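Local coordinates for 15-O-acetyltransferase (Fusarium sporotrichioides, PDB 3FOT), which acetylates the 15-hydroxyl of trichothecene intermediates such as 15-deacetylcalonectrin on the biosynthetic route to T-2 toxin, at residues G26-R31 with I105-S110; H89-C94 with K227-P232; V373-E378 with I510-L515. All coordinates share one frame; numbering follows the deposited sequence.

Contact 1 (G26-R31 with I105-S110)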
loop_
_atom_site.group_PDB
_atom_site.type_symbol
_atom_site.label_atom_id
_atom_site.label_comp_id
_atom_site.label_asym_id
_atom_site.label_seq_id
_atom_site.Cartn_x
_atom_site.Cartn_y
_atom_site.Cartn_z
ATOM N N GLY A 26 11.342 0.345 -30.658
ATOM C CA GLY A 26 11.824 0.243 -29.287
ATOM C C GLY A 26 10.999 1.091 -28.320
ATOM O O GLY A 26 11.285 1.098 -27.127
ATOM N N ARG A 27 9.963 1.772 -28.824
ATOM C CA ARG A 27 9.142 2.676 -27.991
ATOM C C ARG A 27 8.119 1.963 -27.094
ATOM O O ARG A 27 7.616 2.567 -26.148
ATOM C CB ARG A 27 8.455 3.755 -28.849
ATOM C CG ARG A 27 9.456 4.696 -29.556
ATOM C CD ARG A 27 8.731 5.732 -30.426
ATOM N NE ARG A 27 8.004 6.689 -29.594
ATOM C CZ ARG A 27 8.531 7.765 -29.002
ATOM N NH1 ARG A 27 9.824 8.080 -29.130
ATOM N NH2 ARG A 27 7.747 8.544 -28.274
ATOM N N GLN A 28 7.814 0.693 -27.392
ATOM C CA GLN A 28 6.933 -0.119 -26.538
ATOM C C GLN A 28 7.677 -1.335 -25.976
ATOM O O GLN A 28 8.337 -2.065 -26.719
ATOM C CB GLN A 28 5.686 -0.598 -27.297
ATOM C CG GLN A 28 4.623 -1.230 -26.381
ATOM C CD GLN A 28 3.370 -1.698 -27.136
ATOM O OE1 GLN A 28 3.363 -2.774 -27.723
ATOM N NE2 GLN A 28 2.303 -0.904 -27.084
ATOM N N VAL A 29 7.565 -1.537 -24.662
ATOM C CA VAL A 29 8.177 -2.702 -23.997
ATOM C C VAL A 29 7.092 -3.376 -23.156
ATOM O O VAL A 29 6.132 -2.716 -22.730
ATOM C CB VAL A 29 9.411 -2.348 -23.112
ATOM C CG1 VAL A 29 10.628 -1.986 -23.975
ATOM C CG2 VAL A 29 9.106 -1.203 -22.112
ATOM N N GLN A 30 7.226 -4.683 -22.942
ATOM C CA GLN A 30 6.296 -5.393 -22.105
ATOM C C GLN A 30 7.017 -6.421 -21.240
ATOM O O GLN A 30 8.133 -6.860 -21.568
ATOM C CB GLN A 30 5.180 -6.046 -22.925
ATOM C CG GLN A 30 5.606 -7.255 -23.749
ATOM C CD GLN A 30 4.458 -7.828 -24.590
ATOM O OE1 GLN A 30 3.421 -7.194 -24.783
ATOM N NE2 GLN A 30 4.663 -9.027 -25.098
ATOM N N ARG A 31 6.389 -6.784 -20.132
ATOM C CA ARG A 31 6.896 -7.908 -19.333
ATOM C C ARG A 31 5.775 -8.689 -18.678
ATOM O O ARG A 31 4.716 -8.124 -18.324
ATOM C CB ARG A 31 7.923 -7.448 -18.292
ATOM C CG ARG A 31 7.328 -6.633 -17.161
ATOM C CD ARG A 31 8.427 -6.145 -16.199
ATOM N NE ARG A 31 7.854 -5.247 -15.185
ATOM C CZ ARG A 31 7.256 -5.661 -14.064
ATOM N NH1 ARG A 31 6.771 -4.763 -13.209
ATOM N NH2 ARG A 31 7.119 -6.969 -13.811
ATOM N N ILE A 105 0.081 -9.068 -17.977
ATOM C CA ILE A 105 1.187 -8.544 -18.767
ATOM C C ILE A 105 1.240 -7.032 -18.572
ATOM O O ILE A 105 0.233 -6.363 -18.659
ATOM C CB ILE A 105 1.019 -8.878 -20.268
ATOM C CG1 ILE A 105 0.938 -10.397 -20.474
ATOM C CG2 ILE A 105 2.146 -8.234 -21.108
ATOM C CD1 ILE A 105 0.326 -10.780 -21.856
ATOM N N ILE A 106 2.416 -6.521 -18.257
ATOM C CA ILE A 106 2.581 -5.084 -18.028
ATOM C C ILE A 106 3.261 -4.465 -19.239
ATOM O O ILE A 106 4.351 -4.896 -19.647
ATOM C CB ILE A 106 3.453 -4.799 -16.769
ATOM C CG1 ILE A 106 2.706 -5.274 -15.510
ATOM C CG2 ILE A 106 3.858 -3.303 -16.693
ATOM C CD1 ILE A 106 3.524 -5.304 -14.218
ATOM N N THR A 107 2.635 -3.435 -19.797
ATOM C CA THR A 107 3.202 -2.796 -20.992
ATOM C C THR A 107 3.522 -1.326 -20.704
ATOM O O THR A 107 2.761 -0.661 -19.998
ATOM C CB THR A 107 2.221 -2.924 -22.167
ATOM O OG1 THR A 107 2.078 -4.310 -22.514
ATOM C CG2 THR A 107 2.713 -2.155 -23.389
ATOM N N TYR A 108 4.644 -0.840 -21.238
ATOM C CA TYR A 108 4.907 0.590 -21.263
ATOM C C TYR A 108 5.186 1.052 -22.697
ATOM O O TYR A 108 5.982 0.420 -23.411
ATOM C CB TYR A 108 6.083 1.007 -20.356
ATOM C CG TYR A 108 6.254 2.508 -20.432
ATOM C CD1 TYR A 108 5.350 3.346 -19.770
ATOM C CD2 TYR A 108 7.245 3.087 -21.244
ATOM C CE1 TYR A 108 5.425 4.729 -19.883
ATOM C CE2 TYR A 108 7.344 4.485 -21.364
ATOM C CZ TYR A 108 6.423 5.290 -20.675
ATOM O OH TYR A 108 6.495 6.656 -20.782
ATOM N N GLU A 109 4.557 2.151 -23.101
ATOM C CA GLU A 109 4.851 2.755 -24.407
ATOM C C GLU A 109 5.099 4.258 -24.241
ATOM O O GLU A 109 4.309 4.966 -23.612
ATOM C CB GLU A 109 3.715 2.483 -25.397
ATOM C CG GLU A 109 3.908 3.110 -26.786
ATOM C CD GLU A 109 2.715 2.898 -27.709
ATOM O OE1 GLU A 109 1.576 2.672 -27.231
ATOM O OE2 GLU A 109 2.924 2.962 -28.935
ATOM N N SER A 110 6.216 4.734 -24.780
ATOM C CA SER A 110 6.471 6.189 -24.801
ATOM C C SER A 110 5.371 6.924 -25.552
ATOM O O SER A 110 4.827 6.390 -26.520
ATOM C CB SER A 110 7.784 6.487 -25.493
ATOM O OG SER A 110 8.854 6.230 -24.662
HETATM O O HOH W 1 4.954 5.707 -29.208
#
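Q28-R31 and I105-E109 are the two central strands of a small antiparallel four-stranded sheet, flanked by strands 20-21 and 95-97. Q28-E109 and Q30-T107 are the non-hydrogen-bonded pairs, V29-Y108 and R31-I106 the hydrogen-bonded ones. V29 N gives to Y108 O at 2.8 Å, and Y108 N returns the bond to V29 O at the same length. R31 and I106 repeat this exchange, and past the strand end S110 N still reaches R27 O at 2.9 Å.

The side chains of Q28, Q30, T107 and E109 share one face. There the Q28 CG and T107 CG2 carbons touch at 3.7 Å. Q28 CG is anti to the backbone N (chi1 -170°), which brings it against T107 CG2, and the two side chains cross at a slant, while the amide OE1 is taken by T22.

On the other face R31 and I106 run side by side, pointing the same way. The I106 methyl CD1 sits over one face of the R31 guanidinium, toward its rim, with R31 NH1 3.4 Å away. That same NH1 forms a salt bridge with E37. Y108 also points this way, its OH bonded to E225 and R86.

At the loop end R27 bends at chi3 (69°), which turns NE out of the extended course; S110 CB lies against one face of the guanidinium, toward its rim, 3.5 Å from R27 NH2. A water in the guanidinium plane accepts from R27 NE and donates to S110 O at 2.8 Å. The face of V29, R31, I106 and Y108 is buried, and its one arginine charge is probably balanced by E37.

Contact 2 (H89-C94 with K227-P232)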
loop_
_atom_site.group_PDB
_atom_site.type_symbol
_atom_site.label_atom_id
_atom_site.label_comp_id
_atom_site.label_asym_id
_atom_site.label_seq_id
_atom_site.Cartn_x
_atom_site.Cartn_y
_atom_site.Cartn_z
ATOM N N HIS A 89 9.649 8.314 -13.566
ATOM C CA HIS A 89 9.101 7.031 -13.099
ATOM C C HIS A 89 7.895 6.620 -13.946
ATOM O O HIS A 89 6.745 6.846 -13.581
ATOM C CB HIS A 89 8.789 7.095 -11.601
ATOM C CG HIS A 89 9.995 7.443 -10.788
ATOM N ND1 HIS A 89 11.111 6.636 -10.758
ATOM C CD2 HIS A 89 10.295 8.532 -10.047
ATOM C CE1 HIS A 89 12.038 7.198 -10.005
ATOM N NE2 HIS A 89 11.567 8.349 -9.560
ATOM N N PRO A 90 8.173 6.033 -15.113
ATOM C CA PRO A 90 7.087 5.720 -16.060
ATOM C C PRO A 90 6.094 4.634 -15.648
ATOM O O PRO A 90 5.155 4.364 -16.410
ATOM C CB PRO A 90 7.813 5.324 -17.360
ATOM C CG PRO A 90 9.301 5.428 -17.066
ATOM C CD PRO A 90 9.523 5.713 -15.617
ATOM N N GLU A 91 6.252 4.049 -14.460
ATOM C CA GLU A 91 5.253 3.150 -13.931
ATOM C C GLU A 91 3.868 3.798 -13.920
ATOM O O GLU A 91 2.875 3.109 -14.048
ATOM C CB GLU A 91 5.609 2.757 -12.499
ATOM C CG GLU A 91 6.704 1.692 -12.426
ATOM C CD GLU A 91 8.108 2.212 -12.598
ATOM O OE1 GLU A 91 8.351 3.449 -12.627
ATOM O OE2 GLU A 91 8.989 1.347 -12.673
ATOM N N CYS A 92 3.826 5.126 -13.773
ATOM C CA CYS A 92 2.560 5.875 -13.714
ATOM C C CYS A 92 1.740 5.843 -15.022
ATOM O O CYS A 92 0.566 6.257 -15.027
ATOM C CB CYS A 92 2.826 7.323 -13.283
ATOM S SG CYS A 92 3.758 8.262 -14.525
ATOM N N ALA A 93 2.339 5.350 -16.122
ATOM C CA ALA A 93 1.574 5.155 -17.361
ATOM C C ALA A 93 1.657 3.760 -17.977
ATOM O O ALA A 93 1.304 3.578 -19.160
ATOM C CB ALA A 93 1.980 6.212 -18.402
ATOM N N CYS A 94 2.116 2.780 -17.200
ATOM C CA CYS A 94 2.060 1.397 -17.662
ATOM C C CYS A 94 0.588 0.972 -17.750
ATOM O O CYS A 94 -0.281 1.549 -17.073
ATOM C CB CYS A 94 2.851 0.459 -16.737
ATOM S SG CYS A 94 4.633 0.724 -16.754
ATOM N N LYS A 227 14.393 3.829 -20.127
ATOM C CA LYS A 227 15.451 3.350 -19.244
ATOM C C LYS A 227 15.198 3.678 -17.758
ATOM O O LYS A 227 15.931 3.191 -16.887
ATOM C CB LYS A 227 16.801 3.921 -19.671
ATOM C CG LYS A 227 16.882 5.450 -19.588
ATOM C CD LYS A 227 18.252 5.947 -20.090
ATOM C CE LYS A 227 18.306 7.467 -20.097
ATOM N NZ LYS A 227 17.554 8.034 -21.260
ATOM N N ASN A 228 14.178 4.504 -17.492
ATOM C CA ASN A 228 13.839 4.899 -16.110
ATOM C C ASN A 228 12.807 3.991 -15.446
ATOM O O ASN A 228 12.571 4.096 -14.235
ATOM C CB ASN A 228 13.369 6.361 -16.055
ATOM C CG ASN A 228 14.488 7.346 -16.340
ATOM O OD1 ASN A 228 15.668 7.028 -16.173
ATOM N ND2 ASN A 228 14.119 8.570 -16.708
ATOM N N LEU A 229 12.165 3.131 -16.242
ATOM C CA LEU A 229 11.360 2.044 -15.679
ATOM C C LEU A 229 12.187 1.248 -14.653
ATOM O O LEU A 229 13.388 1.019 -14.841
ATOM C CB LEU A 229 10.866 1.117 -16.781
ATOM C CG LEU A 229 9.748 1.573 -17.711
ATOM C CD1 LEU A 229 9.707 0.712 -18.982
ATOM C CD2 LEU A 229 8.378 1.562 -17.009
ATOM N N SER A 230 11.552 0.848 -13.550
ATOM C CA SER A 230 12.236 0.042 -12.537
ATOM C C SER A 230 12.679 -1.235 -13.250
ATOM O O SER A 230 11.926 -1.798 -14.060
ATOM C CB SER A 230 11.298 -0.279 -11.347
ATOM O OG SER A 230 11.044 0.907 -10.577
ATOM N N PRO A 231 13.909 -1.688 -12.973
ATOM C CA PRO A 231 14.348 -2.910 -13.636
ATOM C C PRO A 231 13.592 -4.142 -13.122
ATOM O O PRO A 231 12.903 -4.042 -12.082
ATOM C CB PRO A 231 15.844 -2.959 -13.305
ATOM C CG PRO A 231 15.980 -2.213 -12.021
ATOM C CD PRO A 231 14.944 -1.123 -12.090
ATOM N N PRO A 232 13.670 -5.272 -13.855
ATOM C CA PRO A 232 12.982 -6.460 -13.355
ATOM C C PRO A 232 13.545 -6.899 -12.007
ATOM O O PRO A 232 14.771 -6.962 -11.805
ATOM C CB PRO A 232 13.210 -7.504 -14.448
ATOM C CG PRO A 232 13.584 -6.708 -15.686
ATOM C CD PRO A 232 14.338 -5.528 -15.149
HETATM O O HOH W 2 10.865 4.129 -12.081
HETATM O O HOH W 3 9.046 -1.191 -13.670
#
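E91 OE2 is gripped by two donors from a single residue, S230. The backbone S230 N comes in at 2.8 Å on the syn lone pair, with a fairly straight N-H...O angle of 162°, while S230 OG donates to the same oxygen at 3.0 Å from above the carboxylate plane. The bonds pin the short 3-10 turn P90-C92, which follows helix 71-88, to the loop between helices 191-205 and 246-264 in this member of the BAHD acyltransferase superfamily. S230 OG in turn accepts from the backbone N of Y354, so the hydroxyl that holds the carboxylate is itself fixed from a third part of the chain.

The E91 chain is bent at chi2 (80°), which turns CD out of the extended course, toward S230. The other oxygen, E91 OE1, accepts a 2.7 Å bond from a water that also donates to N228 O and lies in the ring plane of H89, by ND1. One water thus ties the two loops together a second time. Both ends of a buried carboxylate are therefore met by polar partners, and the S230 N-H would probably help to stabilise its negative charge. The H89 ring stacks on that of Y354.

Next to the carboxylate the contact turns apolar. The P90 ring rests on the peptide between N228 and L229, with P90 CD 3.7 Å from N228 C, and crosses the L229 side chain at a slant. One methyl, L229 CD2, touches two groups of the 89-94 segment, P90 CB at 3.8 Å and C94 SG, likewise at 3.8 Å, in directions nearly perpendicular to each other.

Contact 3 (V373-E378 with I510-L515)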
loop_
_atom_site.group_PDB
_atom_site.type_symbol
_atom_site.label_atom_id
_atom_site.label_comp_id
_atom_site.label_asym_id
_atom_site.label_seq_id
_atom_site.Cartn_x
_atom_site.Cartn_y
_atom_site.Cartn_z
ATOM N N VAL A 373 -5.560 -12.318 27.814
ATOM C CA VAL A 373 -5.836 -11.352 28.873
ATOM C C VAL A 373 -7.031 -10.497 28.484
ATOM O O VAL A 373 -7.230 -10.181 27.313
ATOM C CB VAL A 373 -4.629 -10.412 29.175
ATOM C CG1 VAL A 373 -3.466 -11.193 29.739
ATOM C CG2 VAL A 373 -4.195 -9.622 27.916
ATOM N N SER A 374 -7.830 -10.121 29.463
ATOM C CA SER A 374 -8.928 -9.220 29.188
ATOM C C SER A 374 -8.497 -7.772 29.413
ATOM O O SER A 374 -7.432 -7.497 29.966
ATOM C CB SER A 374 -10.120 -9.554 30.046
ATOM O OG SER A 374 -9.927 -8.980 31.291
ATOM N N HIS A 375 -9.337 -6.834 28.975
ATOM C CA HIS A 375 -9.053 -5.433 29.220
ATOM C C HIS A 375 -9.214 -5.076 30.706
ATOM O O HIS A 375 -8.701 -4.055 31.152
ATOM C CB HIS A 375 -9.973 -4.575 28.354
ATOM C CG HIS A 375 -9.629 -4.614 26.898
ATOM N ND1 HIS A 375 -8.479 -4.045 26.398
ATOM C CD2 HIS A 375 -10.302 -5.107 25.830
ATOM C CE1 HIS A 375 -8.447 -4.200 25.084
ATOM N NE2 HIS A 375 -9.544 -4.835 24.714
ATOM N N LYS A 376 -9.906 -5.930 31.455
ATOM C CA LYS A 376 -10.153 -5.689 32.884
ATOM C C LYS A 376 -9.072 -6.328 33.759
ATOM O O LYS A 376 -9.030 -6.082 34.971
ATOM C CB LYS A 376 -11.539 -6.218 33.284
ATOM C CG LYS A 376 -12.710 -5.395 32.717
ATOM C CD LYS A 376 -13.987 -6.227 32.570
ATOM C CE LYS A 376 -15.160 -5.358 32.066
ATOM N NZ LYS A 376 -16.422 -6.152 31.871
ATOM N N ASP A 377 -8.204 -7.147 33.165
ATOM C CA ASP A 377 -7.080 -7.722 33.914
ATOM C C ASP A 377 -6.074 -6.651 34.354
ATOM O O ASP A 377 -5.992 -5.557 33.755
ATOM C CB ASP A 377 -6.363 -8.803 33.117
ATOM C CG ASP A 377 -7.130 -10.110 33.073
ATOM O OD1 ASP A 377 -7.901 -10.411 34.024
ATOM O OD2 ASP A 377 -6.946 -10.849 32.081
ATOM N N GLU A 378 -5.301 -6.968 35.394
ATOM C CA GLU A 378 -4.251 -6.081 35.866
ATOM C C GLU A 378 -3.389 -5.603 34.707
ATOM O O GLU A 378 -3.045 -6.392 33.810
ATOM C CB GLU A 378 -3.333 -6.777 36.879
ATOM C CG GLU A 378 -3.974 -7.134 38.218
ATOM C CD GLU A 378 -4.437 -5.912 38.968
ATOM O OE1 GLU A 378 -3.704 -4.895 38.978
ATOM O OE2 GLU A 378 -5.548 -5.964 39.526
ATOM N N ILE A 510 -8.027 -3.297 19.928
ATOM C CA ILE A 510 -6.626 -3.269 19.564
ATOM C C ILE A 510 -5.991 -2.016 20.130
ATOM O O ILE A 510 -4.945 -2.090 20.761
ATOM C CB ILE A 510 -6.437 -3.241 18.030
ATOM C CG1 ILE A 510 -6.946 -4.540 17.393
ATOM C CG2 ILE A 510 -4.981 -2.967 17.667
ATOM C CD1 ILE A 510 -7.246 -4.357 15.887
ATOM N N VAL A 511 -6.639 -0.876 19.904
ATOM C CA VAL A 511 -6.105 0.419 20.388
ATOM C C VAL A 511 -5.944 0.428 21.916
ATOM O O VAL A 511 -4.916 0.885 22.444
ATOM C CB VAL A 511 -6.985 1.607 19.911
ATOM C CG1 VAL A 511 -6.568 2.906 20.599
ATOM C CG2 VAL A 511 -6.882 1.780 18.386
ATOM N N GLU A 512 -6.968 -0.066 22.616
ATOM C CA GLU A 512 -6.915 -0.157 24.068
ATOM C C GLU A 512 -5.710 -0.971 24.564
ATOM O O GLU A 512 -5.028 -0.565 25.515
ATOM C CB GLU A 512 -8.230 -0.707 24.622
ATOM C CG GLU A 512 -8.348 -0.539 26.135
ATOM C CD GLU A 512 -9.678 -1.017 26.705
ATOM O OE1 GLU A 512 -10.591 -1.358 25.907
ATOM O OE2 GLU A 512 -9.796 -1.052 27.956
ATOM N N PHE A 513 -5.443 -2.125 23.946
ATOM C CA PHE A 513 -4.258 -2.901 24.349
ATOM C C PHE A 513 -2.945 -2.171 24.066
ATOM O O PHE A 513 -2.033 -2.203 24.883
ATOM C CB PHE A 513 -4.224 -4.281 23.690
ATOM C CG PHE A 513 -5.179 -5.278 24.287
ATOM C CD1 PHE A 513 -5.144 -5.583 25.660
ATOM C CD2 PHE A 513 -6.087 -5.962 23.460
ATOM C CE1 PHE A 513 -6.005 -6.548 26.214
ATOM C CE2 PHE A 513 -6.965 -6.926 24.011
ATOM C CZ PHE A 513 -6.925 -7.208 25.389
ATOM N N MET A 514 -2.839 -1.531 22.899
ATOM C CA MET A 514 -1.654 -0.712 22.614
ATOM C C MET A 514 -1.434 0.352 23.691
ATOM O O MET A 514 -0.297 0.560 24.180
ATOM C CB MET A 514 -1.785 -0.077 21.223
ATOM C CG MET A 514 -1.647 -1.132 20.111
ATOM S SD MET A 514 -1.957 -0.393 18.510
ATOM C CE MET A 514 -0.454 0.582 18.277
ATOM N N LEU A 515 -2.509 1.027 24.068
ATOM C CA LEU A 515 -2.425 2.102 25.043
ATOM C C LEU A 515 -2.043 1.564 26.410
ATOM O O LEU A 515 -1.326 2.222 27.179
ATOM C CB LEU A 515 -3.735 2.900 25.092
ATOM C CG LEU A 515 -3.966 3.774 23.854
ATOM C CD1 LEU A 515 -5.408 4.290 23.875
ATOM C CD2 LEU A 515 -2.935 4.932 23.772
#
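The imidazole of H375 is sandwiched between two successive side chains of the C-terminal helix 500-516, F513 over one face and E512 over the other. The loop leading into helix 379-401 is thereby fastened to this helix at the surface of the protein. With F513 the rings form a face-to-face stack, centroids 3.8 Å apart and planes inclined by 22°. H375 CE1 lies over the centre of the phenyl ring, and its nearest approach is to F513 CE2 at 3.3 Å. The two side chains themselves come together from directions at about a right angle, so the rings overlap although their stems do not run alongside.

On the opposite face the E512 carboxylate lies nearly flat on the imidazole, the planes only 10° apart. E512 CG stands anti to the backbone N (chi1 -167°) and the chain runs extended beyond it, with OE1 over the ring centre and CD within 3.3 Å of H375 ND1. The two groups stack face to face, and from there E512 OE1 meets H375 ND1 at too poor an angle for a hydrogen bond. A carboxylate in that place would probably favour a protonated imidazole. H375 NE2 is hydrogen-bonded to S509 OG, one residue before the segment, which, with the two covered faces, helps fix the rotation of the ring.

V373 also touches F513 from the loop, its CG2 methyl 4.0 Å from F513 CE1, and S374 O lies at the phenyl edge. The loop bend that presents H375 is an ST turn, in which S374 OG accepts from K376 N at 3.1 Å. A separate bond closes the same bend: S374 N gives to D377 OD2 at 2.9 Å from above the carboxylate plane.

Contacts 1 and 2 belong to one packed region, their centres about 9 Å apart, and along the chain their segments alternate. L229 CD1 of contact 2 lies 3.7 Å from V29 CG2 and 3.9 Å from Y108 CB of contact 1, and the tyrosine ring reaches P90 as well: Y108 CE1 is 3.5 Å from P90 O. Contact 2 thus packs L229 and P90 against the sheet face that carries V29 and Y108. Contact 3 stands on the opposite side of the chain's centre, its own centre about 52 Å from that of contact 1 and 45 Å from that of contact 2. All three lie away from H414, which binds 15-deacetylcalonectrin.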